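Local coordinates for protein FAD-dependent oxidoreductase (Actinomadura kijaniata, PDB 3M9V) that probably carries out a flavin-dependent oxidation step on a dTDP-linked sugar in the biosynthesis of D-kijanose, as a member of the acyl-CoA dehydrogenase family, at residues D250-V261 and M329-F340; M104-L112 and M134-S143. All blocks are in the same frame, centred on the assembly; numbering follows the deposited sequence.

Interaction 1: residues D250-V261 and M329-F340. With TYD (thymidine-5'-diphosphate), chain B.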
loop_
_atom_site.group_PDB
_atom_site.type_symbol
_atom_site.label_atom_id
_atom_site.label_comp_id
_atom_site.label_asym_id
_atom_site.label_seq_id
_atom_site.Cartn_x
_atom_site.Cartn_y
_atom_site.Cartn_z
ATOM N N ASP A 250 10.168 -32.821 8.101
ATOM C CA ASP A 250 10.029 -31.454 8.588
ATOM C C ASP A 250 11.080 -30.976 9.591
ATOM O O ASP A 250 11.338 -29.773 9.693
ATOM C CB ASP A 250 8.624 -31.208 9.140
ATOM C CG ASP A 250 7.599 -30.989 8.047
ATOM O OD1 ASP A 250 7.973 -30.765 6.885
ATOM O OD2 ASP A 250 6.391 -31.013 8.342
ATOM N N ALA A 251 11.695 -31.903 10.318
ATOM C CA ALA A 251 12.642 -31.540 11.368
ATOM C C ALA A 251 13.831 -30.771 10.791
ATOM O O ALA A 251 14.493 -30.005 11.499
ATOM C CB ALA A 251 13.136 -32.774 12.142
ATOM N N VAL A 252 14.062 -30.979 9.500
ATOM C CA VAL A 252 15.192 -30.404 8.763
ATOM C C VAL A 252 15.018 -28.899 8.530
ATOM O O VAL A 252 15.984 -28.160 8.352
ATOM C CB VAL A 252 15.333 -31.179 7.431
ATOM C CG1 VAL A 252 15.913 -30.357 6.300
ATOM C CG2 VAL A 252 16.175 -32.430 7.676
ATOM N N LEU A 253 13.766 -28.461 8.575
ATOM C CA LEU A 253 13.439 -27.048 8.508
ATOM C C LEU A 253 14.171 -26.305 9.608
ATOM O O LEU A 253 14.462 -25.127 9.424
ATOM C CB LEU A 253 11.923 -26.814 8.594
ATOM C CG LEU A 253 11.208 -27.486 7.414
ATOM C CD1 LEU A 253 9.688 -27.266 7.367
ATOM C CD2 LEU A 253 11.773 -27.172 6.044
ATOM N N ALA A 254 14.479 -26.963 10.725
ATOM C CA ALA A 254 15.096 -26.204 11.805
ATOM C C ALA A 254 16.512 -25.776 11.436
ATOM O O ALA A 254 16.923 -24.669 11.800
ATOM C CB ALA A 254 15.175 -26.997 13.095
ATOM N N GLY A 255 17.260 -26.652 10.774
ATOM C CA GLY A 255 18.621 -26.332 10.357
ATOM C C GLY A 255 18.627 -25.263 9.272
ATOM O O GLY A 255 19.493 -24.383 9.256
ATOM N N GLN A 256 17.659 -25.328 8.358
ATOM C CA GLN A 256 17.577 -24.292 7.339
ATOM C C GLN A 256 17.242 -22.936 7.924
ATOM O O GLN A 256 17.604 -21.885 7.377
ATOM C CB GLN A 256 16.541 -24.677 6.289
ATOM C CG GLN A 256 17.013 -25.876 5.504
ATOM C CD GLN A 256 15.877 -26.498 4.745
ATOM O OE1 GLN A 256 14.874 -25.850 4.442
ATOM N NE2 GLN A 256 16.018 -27.778 4.442
ATOM N N THR A 257 16.555 -22.960 9.061
ATOM C CA THR A 257 16.223 -21.696 9.690
ATOM C C THR A 257 17.477 -21.131 10.343
ATOM O O THR A 257 17.846 -19.963 10.150
ATOM C CB THR A 257 15.058 -21.880 10.686
ATOM O OG1 THR A 257 13.892 -22.264 9.954
ATOM C CG2 THR A 257 14.791 -20.555 11.410
ATOM N N VAL A 258 18.140 -21.966 11.141
ATOM C CA VAL A 258 19.373 -21.555 11.793
ATOM C C VAL A 258 20.341 -21.017 10.728
ATOM O O VAL A 258 20.989 -19.981 10.919
ATOM C CB VAL A 258 19.970 -22.697 12.657
ATOM C CG1 VAL A 258 21.362 -22.317 13.171
ATOM C CG2 VAL A 258 19.080 -23.014 13.886
ATOM N N SER A 259 20.445 -21.724 9.605
ATOM C CA SER A 259 21.316 -21.295 8.522
ATOM C C SER A 259 21.057 -19.920 7.925
ATOM O O SER A 259 21.984 -19.363 7.341
ATOM C CB SER A 259 21.178 -22.256 7.327
ATOM O OG SER A 259 21.790 -23.468 7.717
ATOM N N SER A 260 19.826 -19.407 7.973
ATOM C CA SER A 260 19.508 -18.238 7.162
ATOM C C SER A 260 18.807 -17.093 7.866
ATOM O O SER A 260 18.832 -15.970 7.364
ATOM C CB SER A 260 18.574 -18.644 6.012
ATOM O OG SER A 260 19.362 -19.328 5.052
ATOM N N VAL A 261 18.171 -17.359 9.002
ATOM C CA VAL A 261 17.269 -16.384 9.622
ATOM C C VAL A 261 17.953 -15.100 10.100
ATOM O O VAL A 261 17.362 -14.003 10.088
ATOM C CB VAL A 261 16.361 -17.023 10.720
ATOM C CG1 VAL A 261 17.165 -17.294 11.985
ATOM C CG2 VAL A 261 15.229 -16.026 11.007
ATOM N N MET A 329 10.405 -33.054 17.165
ATOM C CA MET A 329 11.347 -32.390 16.270
ATOM C C MET A 329 10.751 -31.920 14.951
ATOM O O MET A 329 11.204 -30.931 14.384
ATOM C CB MET A 329 12.563 -33.280 15.996
ATOM C CG MET A 329 13.350 -33.564 17.244
ATOM S SD MET A 329 14.269 -32.129 17.822
ATOM C CE MET A 329 15.389 -32.005 16.411
ATOM N N ASP A 330 9.752 -32.624 14.433
ATOM C CA ASP A 330 9.042 -32.111 13.271
ATOM C C ASP A 330 8.225 -30.836 13.514
ATOM O O ASP A 330 8.350 -29.878 12.749
ATOM C CB ASP A 330 8.229 -33.212 12.610
ATOM C CG ASP A 330 9.124 -34.270 12.011
ATOM O OD1 ASP A 330 10.133 -33.912 11.368
ATOM O OD2 ASP A 330 8.829 -35.469 12.179
ATOM N N GLU A 331 7.422 -30.807 14.574
ATOM C CA GLU A 331 6.754 -29.580 15.003
ATOM C C GLU A 331 7.764 -28.452 15.253
ATOM O O GLU A 331 7.506 -27.289 14.929
ATOM C CB GLU A 331 5.937 -29.859 16.272
ATOM C CG GLU A 331 4.676 -29.027 16.486
ATOM C CD GLU A 331 3.966 -28.623 15.201
ATOM O OE1 GLU A 331 3.673 -29.471 14.327
ATOM O OE2 GLU A 331 3.697 -27.413 15.051
ATOM N N ARG A 332 8.917 -28.784 15.827
ATOM C CA ARG A 332 9.935 -27.774 16.104
ATOM C C ARG A 332 10.412 -27.061 14.833
ATOM O O ARG A 332 10.517 -25.829 14.833
ATOM C CB ARG A 332 11.124 -28.404 16.815
ATOM C CG ARG A 332 12.352 -27.511 16.865
ATOM C CD ARG A 332 13.317 -28.144 17.849
ATOM N NE ARG A 332 14.574 -27.427 18.050
ATOM C CZ ARG A 332 15.663 -27.594 17.298
ATOM N NH1 ARG A 332 16.770 -26.932 17.598
ATOM N NH2 ARG A 332 15.667 -28.418 16.259
ATOM N N GLY A 333 10.666 -27.830 13.774
ATOM C CA GLY A 333 11.127 -27.357 12.469
ATOM C C GLY A 333 10.048 -26.589 11.723
ATOM O O GLY A 333 10.322 -25.564 11.107
ATOM N N ARG A 334 8.796 -27.032 11.775
ATOM C CA ARG A 334 7.708 -26.256 11.176
ATOM C C ARG A 334 7.566 -24.919 11.911
ATOM O O ARG A 334 7.395 -23.880 11.292
ATOM C CB ARG A 334 6.389 -27.035 11.213
ATOM C CG ARG A 334 6.303 -28.150 10.165
ATOM C CD ARG A 334 4.908 -28.749 10.122
ATOM N NE ARG A 334 4.673 -29.472 11.367
ATOM C CZ ARG A 334 4.805 -30.791 11.474
ATOM N NH1 ARG A 334 5.174 -31.502 10.417
ATOM N NH2 ARG A 334 4.567 -31.402 12.626
ATOM N N GLN A 335 7.692 -24.906 13.228
ATOM C CA GLN A 335 7.478 -23.653 13.923
ATOM C C GLN A 335 8.624 -22.694 13.626
ATOM O O GLN A 335 8.391 -21.513 13.428
ATOM C CB GLN A 335 7.340 -23.914 15.424
ATOM C CG GLN A 335 5.924 -24.387 15.664
ATOM C CD GLN A 335 5.601 -24.491 17.130
ATOM O OE1 GLN A 335 6.000 -23.667 17.956
ATOM N NE2 GLN A 335 4.840 -25.529 17.461
ATOM N N MET A 336 9.858 -23.186 13.599
ATOM C CA MET A 336 10.985 -22.301 13.334
ATOM C C MET A 336 10.868 -21.680 11.948
ATOM O O MET A 336 11.007 -20.467 11.800
ATOM C CB MET A 336 12.299 -23.039 13.524
ATOM C CG MET A 336 12.562 -23.350 15.005
ATOM S SD MET A 336 14.146 -24.196 15.255
ATOM C CE MET A 336 15.326 -22.930 14.817
ATOM N N MET A 337 10.508 -22.489 10.962
ATOM C CA MET A 337 10.388 -22.001 9.599
ATOM C C MET A 337 9.219 -21.024 9.387
ATOM O O MET A 337 9.286 -20.053 8.632
ATOM C CB MET A 337 10.345 -23.195 8.636
ATOM C CG MET A 337 10.315 -22.765 7.181
ATOM S SD MET A 337 11.844 -21.941 6.632
ATOM C CE MET A 337 13.201 -23.069 6.886
ATOM N N ARG A 338 8.125 -21.268 10.089
ATOM C CA ARG A 338 6.983 -20.367 10.063
ATOM C C ARG A 338 7.327 -19.001 10.677
ATOM O O ARG A 338 7.021 -17.978 10.083
ATOM C CB ARG A 338 5.827 -20.999 10.847
ATOM C CG ARG A 338 4.590 -20.083 10.911
ATOM C CD ARG A 338 3.745 -20.289 9.662
ATOM N NE ARG A 338 2.350 -19.827 9.720
ATOM C CZ ARG A 338 1.332 -20.543 10.184
ATOM N NH1 ARG A 338 1.537 -21.750 10.687
ATOM N NH2 ARG A 338 0.103 -20.053 10.168
ATOM N N HIS A 339 7.939 -18.947 11.854
ATOM C CA HIS A 339 8.461 -17.668 12.330
ATOM C C HIS A 339 9.377 -16.992 11.318
ATOM O O HIS A 339 9.190 -15.799 11.090
ATOM C CB HIS A 339 9.269 -17.778 13.625
ATOM C CG HIS A 339 8.424 -17.975 14.850
ATOM N ND1 HIS A 339 7.826 -16.929 15.522
ATOM C CD2 HIS A 339 8.083 -19.102 15.522
ATOM C CE1 HIS A 339 7.183 -17.399 16.580
ATOM N NE2 HIS A 339 7.306 -18.716 16.589
ATOM N N PHE A 340 10.347 -17.721 10.757
ATOM C CA PHE A 340 11.289 -17.211 9.749
ATOM C C PHE A 340 10.503 -16.650 8.565
ATOM O O PHE A 340 10.680 -15.494 8.155
ATOM C CB PHE A 340 12.270 -18.321 9.321
ATOM C CG PHE A 340 13.330 -17.937 8.312
ATOM C CD1 PHE A 340 13.635 -16.609 7.990
ATOM C CD2 PHE A 340 14.032 -18.949 7.645
ATOM C CE1 PHE A 340 14.642 -16.291 7.052
ATOM C CE2 PHE A 340 14.993 -18.651 6.655
ATOM C CZ PHE A 340 15.304 -17.306 6.366
HETATM P PA TYD B . 21.211 -26.651 6.123
HETATM O O1A TYD B . 22.352 -27.026 5.196
HETATM O O2A TYD B . 20.581 -25.271 6.061
HETATM O O3A TYD B . 20.056 -27.762 6.014
HETATM P PB TYD B . 20.037 -28.669 4.687
HETATM O O1B TYD B . 20.358 -27.687 3.575
HETATM O O2B TYD B . 18.583 -29.093 4.735
HETATM O O3B TYD B . 21.079 -29.730 4.995
HETATM O "O5'" TYD B . 21.559 -27.003 7.658
HETATM C "C5'" TYD B . 21.759 -28.335 8.128
HETATM C "C4'" TYD B . 22.603 -27.997 9.349
HETATM O "O4'" TYD B . 21.815 -27.361 10.348
HETATM C "C3'" TYD B . 23.267 -29.188 10.013
HETATM O "O3'" TYD B . 24.647 -28.916 9.761
HETATM C "C2'" TYD B . 23.056 -28.964 11.502
HETATM C "C1'" TYD B . 22.317 -27.638 11.657
HETATM N N1 TYD B . 21.175 -27.785 12.570
HETATM C C2 TYD B . 21.006 -26.943 13.588
HETATM O O2 TYD B . 21.844 -26.028 13.772
HETATM N N3 TYD B . 19.950 -27.102 14.416
HETATM C C4 TYD B . 19.048 -28.092 14.219
HETATM O O4 TYD B . 18.079 -28.212 14.999
HETATM C C5 TYD B . 19.215 -28.975 13.166
HETATM C C5M TYD B . 18.277 -30.115 12.871
HETATM C C6 TYD B . 20.313 -28.783 12.340
HETATM O O HOH W 1 13.910 -29.756 14.497
#
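A254 and G333 meet where two helices of the C-terminal helical domain of this acyl-CoA dehydrogenase fold pack side by side; the axes of 253-260 and 329-340 come within 7.9 Å of each other, at 34°. The small residues let the backbones come close: a side chain on G333 would run into the carbonyl oxygen of D250, and the CA atoms of A254 and G333 lie 4.2 Å apart.

Apolar side chains pack along the two helices. M336 passes its SD by the methyl of A254 and lays CE against V258 CG2. M337, with CG anti to its backbone N (chi1 -176°) and the chain then bent twice, folds CE back to 3.2 Å from T257 OG1, a hydroxyl that donates to L253 O one turn earlier. Farther along, V261 CA sits over one face of the F340 ring, a CH-pi contact, while V261 CG2 packs against CD1.

Charged groups close the other end. R334 NH1 gives D250 OD2 a very short salt bridge of 2.5 Å, the carboxylate and guanidinium planes standing 80° apart. NE and NH2 of the same arginine both reach E331 OE1, so the guanidinium is shared between two acids and its rotation is probably fixed. D330 OD1 takes a weak bond from A251 N.

The dTDP runs along the side of helix 253-260 turned away from 329-340, and its thymine reaches R332. Q256 NE2 donates to a beta-phosphate oxygen, O2B, at 2.9 Å. The extended R332 side chain brings its guanidinium edge to the thymine, and M336 SD lies over one face of that guanidinium; NH2 bonds O4 at 2.7 Å and NH1 adds a weak bond to the same O4. R332 NH2 also donates to a water, which in turn donates to A251 O and to M329 O at 3.0 Å.

Interaction 2: residues M104-L112 and M134-S143. With TYD (thymidine-5'-diphosphate), chain B.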
loop_
_atom_site.group_PDB
_atom_site.type_symbol
_atom_site.label_atom_id
_atom_site.label_comp_id
_atom_site.label_asym_id
_atom_site.label_seq_id
_atom_site.Cartn_x
_atom_site.Cartn_y
_atom_site.Cartn_z
ATOM N N MET A 104 27.462 -15.649 6.161
ATOM C CA MET A 104 27.690 -17.061 5.750
ATOM C C MET A 104 28.693 -17.686 6.733
ATOM O O MET A 104 28.544 -18.820 7.186
ATOM C CB MET A 104 28.328 -17.122 4.345
ATOM C CG MET A 104 27.465 -16.595 3.168
ATOM S SD MET A 104 25.747 -17.171 3.183
ATOM C CE MET A 104 26.058 -18.879 2.763
ATOM N N GLN A 105 29.715 -16.926 7.118
ATOM C CA GLN A 105 30.663 -17.459 8.098
ATOM C C GLN A 105 30.045 -17.653 9.482
ATOM O O GLN A 105 30.221 -18.700 10.107
ATOM C CB GLN A 105 31.850 -16.518 8.280
ATOM C CG GLN A 105 32.862 -17.056 9.305
ATOM C CD GLN A 105 33.877 -18.009 8.649
ATOM O OE1 GLN A 105 33.734 -18.388 7.485
ATOM N NE2 GLN A 105 34.905 -18.388 9.398
ATOM N N LEU A 106 29.385 -16.609 9.984
ATOM C CA LEU A 106 28.812 -16.665 11.329
ATOM C C LEU A 106 27.753 -17.752 11.464
ATOM O O LEU A 106 27.687 -18.462 12.466
ATOM C CB LEU A 106 28.267 -15.318 11.815
ATOM C CG LEU A 106 29.321 -14.201 11.799
ATOM C CD1 LEU A 106 28.833 -12.996 12.573
ATOM C CD2 LEU A 106 30.600 -14.674 12.447
ATOM N N SER A 107 26.875 -17.882 10.483
ATOM C CA SER A 107 25.833 -18.862 10.715
ATOM C C SER A 107 26.392 -20.271 10.539
ATOM O O SER A 107 25.880 -21.196 11.166
ATOM C CB SER A 107 24.669 -18.685 9.744
ATOM O OG SER A 107 25.178 -18.876 8.448
ATOM N N ARG A 108 27.398 -20.456 9.686
ATOM C CA ARG A 108 28.088 -21.748 9.633
ATOM C C ARG A 108 28.740 -22.131 10.978
ATOM O O ARG A 108 28.752 -23.310 11.363
ATOM C CB ARG A 108 29.030 -21.777 8.419
ATOM C CG ARG A 108 29.692 -23.111 8.083
ATOM C CD ARG A 108 28.731 -24.271 7.857
ATOM N NE ARG A 108 28.024 -24.125 6.598
ATOM C CZ ARG A 108 27.118 -24.981 6.140
ATOM N NH1 ARG A 108 26.544 -24.753 4.962
ATOM N NH2 ARG A 108 26.808 -26.057 6.851
ATOM N N GLY A 109 29.219 -21.145 11.736
ATOM C CA GLY A 109 29.689 -21.377 13.106
ATOM C C GLY A 109 28.638 -22.072 13.965
ATOM O O GLY A 109 28.915 -23.021 14.717
ATOM N N LEU A 110 27.401 -21.601 13.834
ATOM C CA LEU A 110 26.261 -22.140 14.560
ATOM C C LEU A 110 25.822 -23.515 14.080
ATOM O O LEU A 110 25.495 -24.353 14.915
ATOM C CB LEU A 110 25.056 -21.194 14.464
ATOM C CG LEU A 110 25.262 -19.764 14.976
ATOM C CD1 LEU A 110 23.978 -18.939 14.681
ATOM C CD2 LEU A 110 25.547 -19.798 16.492
ATOM N N THR A 111 25.786 -23.789 12.784
ATOM C CA THR A 111 25.304 -25.126 12.437
ATOM C C THR A 111 26.415 -26.171 12.594
ATOM O O THR A 111 26.119 -27.343 12.845
ATOM C CB THR A 111 24.739 -25.160 11.005
ATOM O OG1 THR A 111 25.732 -24.634 10.118
ATOM C CG2 THR A 111 23.524 -24.267 10.896
ATOM N N LEU A 112 27.683 -25.779 12.441
ATOM C CA LEU A 112 28.775 -26.710 12.692
ATOM C C LEU A 112 28.851 -27.004 14.178
ATOM O O LEU A 112 29.134 -28.144 14.525
ATOM C CB LEU A 112 30.142 -26.248 12.188
ATOM C CG LEU A 112 30.311 -26.418 10.675
ATOM C CD1 LEU A 112 31.678 -25.856 10.275
ATOM C CD2 LEU A 112 30.066 -27.856 10.192
ATOM N N MET A 134 38.304 -21.964 12.074
ATOM C CA MET A 134 37.642 -20.665 11.909
ATOM C C MET A 134 38.231 -19.696 12.922
ATOM O O MET A 134 38.454 -18.517 12.637
ATOM C CB MET A 134 36.118 -20.788 12.054
ATOM C CG MET A 134 35.477 -21.732 11.039
ATOM S SD MET A 134 33.730 -22.130 11.300
ATOM C CE MET A 134 33.039 -20.490 11.412
ATOM N N VAL A 135 38.474 -20.191 14.130
ATOM C CA VAL A 135 39.002 -19.296 15.168
ATOM C C VAL A 135 40.399 -18.807 14.792
ATOM O O VAL A 135 40.769 -17.636 14.957
ATOM C CB VAL A 135 39.061 -20.040 16.518
ATOM C CG1 VAL A 135 39.688 -19.140 17.587
ATOM C CG2 VAL A 135 37.663 -20.520 16.948
ATOM N N ALA A 136 41.177 -19.741 14.258
ATOM C CA ALA A 136 42.597 -19.500 14.015
ATOM C C ALA A 136 42.766 -18.489 12.889
ATOM O O ALA A 136 43.841 -17.922 12.712
ATOM C CB ALA A 136 43.281 -20.824 13.630
ATOM N N GLY A 137 41.717 -18.267 12.105
ATOM C CA GLY A 137 41.872 -17.489 10.883
ATOM C C GLY A 137 42.180 -18.332 9.659
ATOM O O GLY A 137 42.386 -17.777 8.580
ATOM N N ASP A 138 42.219 -19.654 9.792
ATOM C CA ASP A 138 42.559 -20.488 8.648
ATOM C C ASP A 138 41.394 -21.026 7.840
ATOM O O ASP A 138 41.611 -21.502 6.728
ATOM C CB ASP A 138 43.434 -21.690 9.029
ATOM C CG ASP A 138 44.724 -21.275 9.720
ATOM O OD1 ASP A 138 45.318 -20.230 9.363
ATOM O OD2 ASP A 138 45.124 -21.994 10.654
ATOM N N ALA A 139 40.176 -20.990 8.368
ATOM C CA ALA A 139 39.064 -21.582 7.643
ATOM C C ALA A 139 37.989 -20.537 7.351
ATOM O O ALA A 139 37.455 -19.925 8.283
ATOM C CB ALA A 139 38.483 -22.763 8.401
ATOM N N VAL A 140 37.679 -20.332 6.074
ATOM C CA VAL A 140 36.617 -19.398 5.658
ATOM C C VAL A 140 35.599 -20.259 4.905
ATOM O O VAL A 140 35.910 -20.810 3.847
ATOM C CB VAL A 140 37.170 -18.223 4.810
ATOM C CG1 VAL A 140 36.082 -17.317 4.197
ATOM C CG2 VAL A 140 38.148 -17.398 5.648
ATOM N N VAL A 141 34.419 -20.425 5.497
ATOM C CA VAL A 141 33.491 -21.476 5.101
ATOM C C VAL A 141 32.272 -20.976 4.315
ATOM O O VAL A 141 31.408 -20.273 4.851
ATOM C CB VAL A 141 33.038 -22.329 6.324
ATOM C CG1 VAL A 141 32.294 -23.572 5.850
ATOM C CG2 VAL A 141 34.228 -22.807 7.144
ATOM N N CYS A 142 32.217 -21.331 3.034
ATOM C CA CYS A 142 31.155 -20.924 2.119
ATOM C C CYS A 142 30.190 -22.083 1.950
ATOM O O CYS A 142 30.555 -23.226 2.251
ATOM C CB CYS A 142 31.742 -20.597 0.749
ATOM S SG CYS A 142 32.835 -19.196 0.837
ATOM N N SER A 143 28.982 -21.787 1.480
ATOM C CA SER A 143 27.926 -22.802 1.364
ATOM C C SER A 143 27.490 -22.813 -0.082
ATOM O O SER A 143 27.136 -21.767 -0.608
ATOM C CB SER A 143 26.707 -22.463 2.230
ATOM O OG SER A 143 27.046 -22.545 3.608
HETATM P PA TYD B . 21.211 -26.651 6.123
HETATM O O1A TYD B . 22.352 -27.026 5.196
HETATM O O2A TYD B . 20.581 -25.271 6.061
HETATM O O3A TYD B . 20.056 -27.762 6.014
HETATM P PB TYD B . 20.037 -28.669 4.687
HETATM O O1B TYD B . 20.358 -27.687 3.575
HETATM O O2B TYD B . 18.583 -29.093 4.735
HETATM O O3B TYD B . 21.079 -29.730 4.995
HETATM O "O5'" TYD B . 21.559 -27.003 7.658
HETATM C "C5'" TYD B . 21.759 -28.335 8.128
HETATM C "C4'" TYD B . 22.603 -27.997 9.349
HETATM O "O4'" TYD B . 21.815 -27.361 10.348
HETATM C "C3'" TYD B . 23.267 -29.188 10.013
HETATM O "O3'" TYD B . 24.647 -28.916 9.761
HETATM C "C2'" TYD B . 23.056 -28.964 11.502
HETATM C "C1'" TYD B . 22.317 -27.638 11.657
HETATM N N1 TYD B . 21.175 -27.785 12.570
HETATM C C2 TYD B . 21.006 -26.943 13.588
HETATM O O2 TYD B . 21.844 -26.028 13.772
HETATM N N3 TYD B . 19.950 -27.102 14.416
HETATM C C4 TYD B . 19.048 -28.092 14.219
HETATM O O4 TYD B . 18.079 -28.212 14.999
HETATM C C5 TYD B . 19.215 -28.975 13.166
HETATM C C5M TYD B . 18.277 -30.115 12.871
HETATM C C6 TYD B . 20.313 -28.783 12.340
HETATM O O HOH W 2 28.875 -20.801 4.920
#
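The contact joins helix 96-118 of the N-terminal helical domain to the first strand of the middle beta domain, with Q105 reaching across to the chain just as it enters that strand. Its amide meets the backbone in two places: OE1 accepts from V141 N at 2.9 Å, nearly straight and in the carbonyl plane, while NE2 donates to A139 O at 3.2 Å. With CG anti to the backbone N (chi1 -180°) and a bend at chi2, the amide lies alongside the chain, much as a neighbouring strand would present its own C=O and N-H. NE2 also bonds M65 O, and the methyl CE of M134 approaches the amide to 3.5 Å from NE2. A leucine in its place would probably leave V141 N and A139 O without these partners and free the entry to the strand to shift.

One turn on, R108 lays CG on V141 CG1 at 3.5 Å; the bends beyond it, at chi2 and chi3, turn NH1 to S143 OG. That bond is 2.6 Å long, straight at 173° and in the guanidinium plane. A water accepts from S143 OG and donates to M104 O and V141 O, joining helix and strand. M104 CE packs on S143 CB.

Strand 141-143 crosses the helix at 91°. Strand 180-187 lies beside it, V182 touching both R108 and V141; helix 121-136 brings I130 against L112 and V141, and helix 253-260 meets the helix through T111.

Overall arrangement
Interaction 2 comes first along the chain, closing before interaction 1 opens, and the two centres lie about 20 Å apart. Interaction 2 ties helix 96-118 to helix 121-136 and to the sheet through strand 141-147, whereas interaction 1 pairs helix 253-260 with helix 329-362 in the C-terminal helical domain. Helix 96-118 links them directly: T111 and L110 pack on V258, and S107 comes near S259. The dTDP touches both contacts, with T111 against its sugar, while Q256 and R332 of interaction 1 hydrogen-bond its phosphate and thymine. I145 and S173, known to bind FMN, which is absent here, lie beside interaction 2; M104 is near S173, consistent with helix 96-118 running from one site to the other.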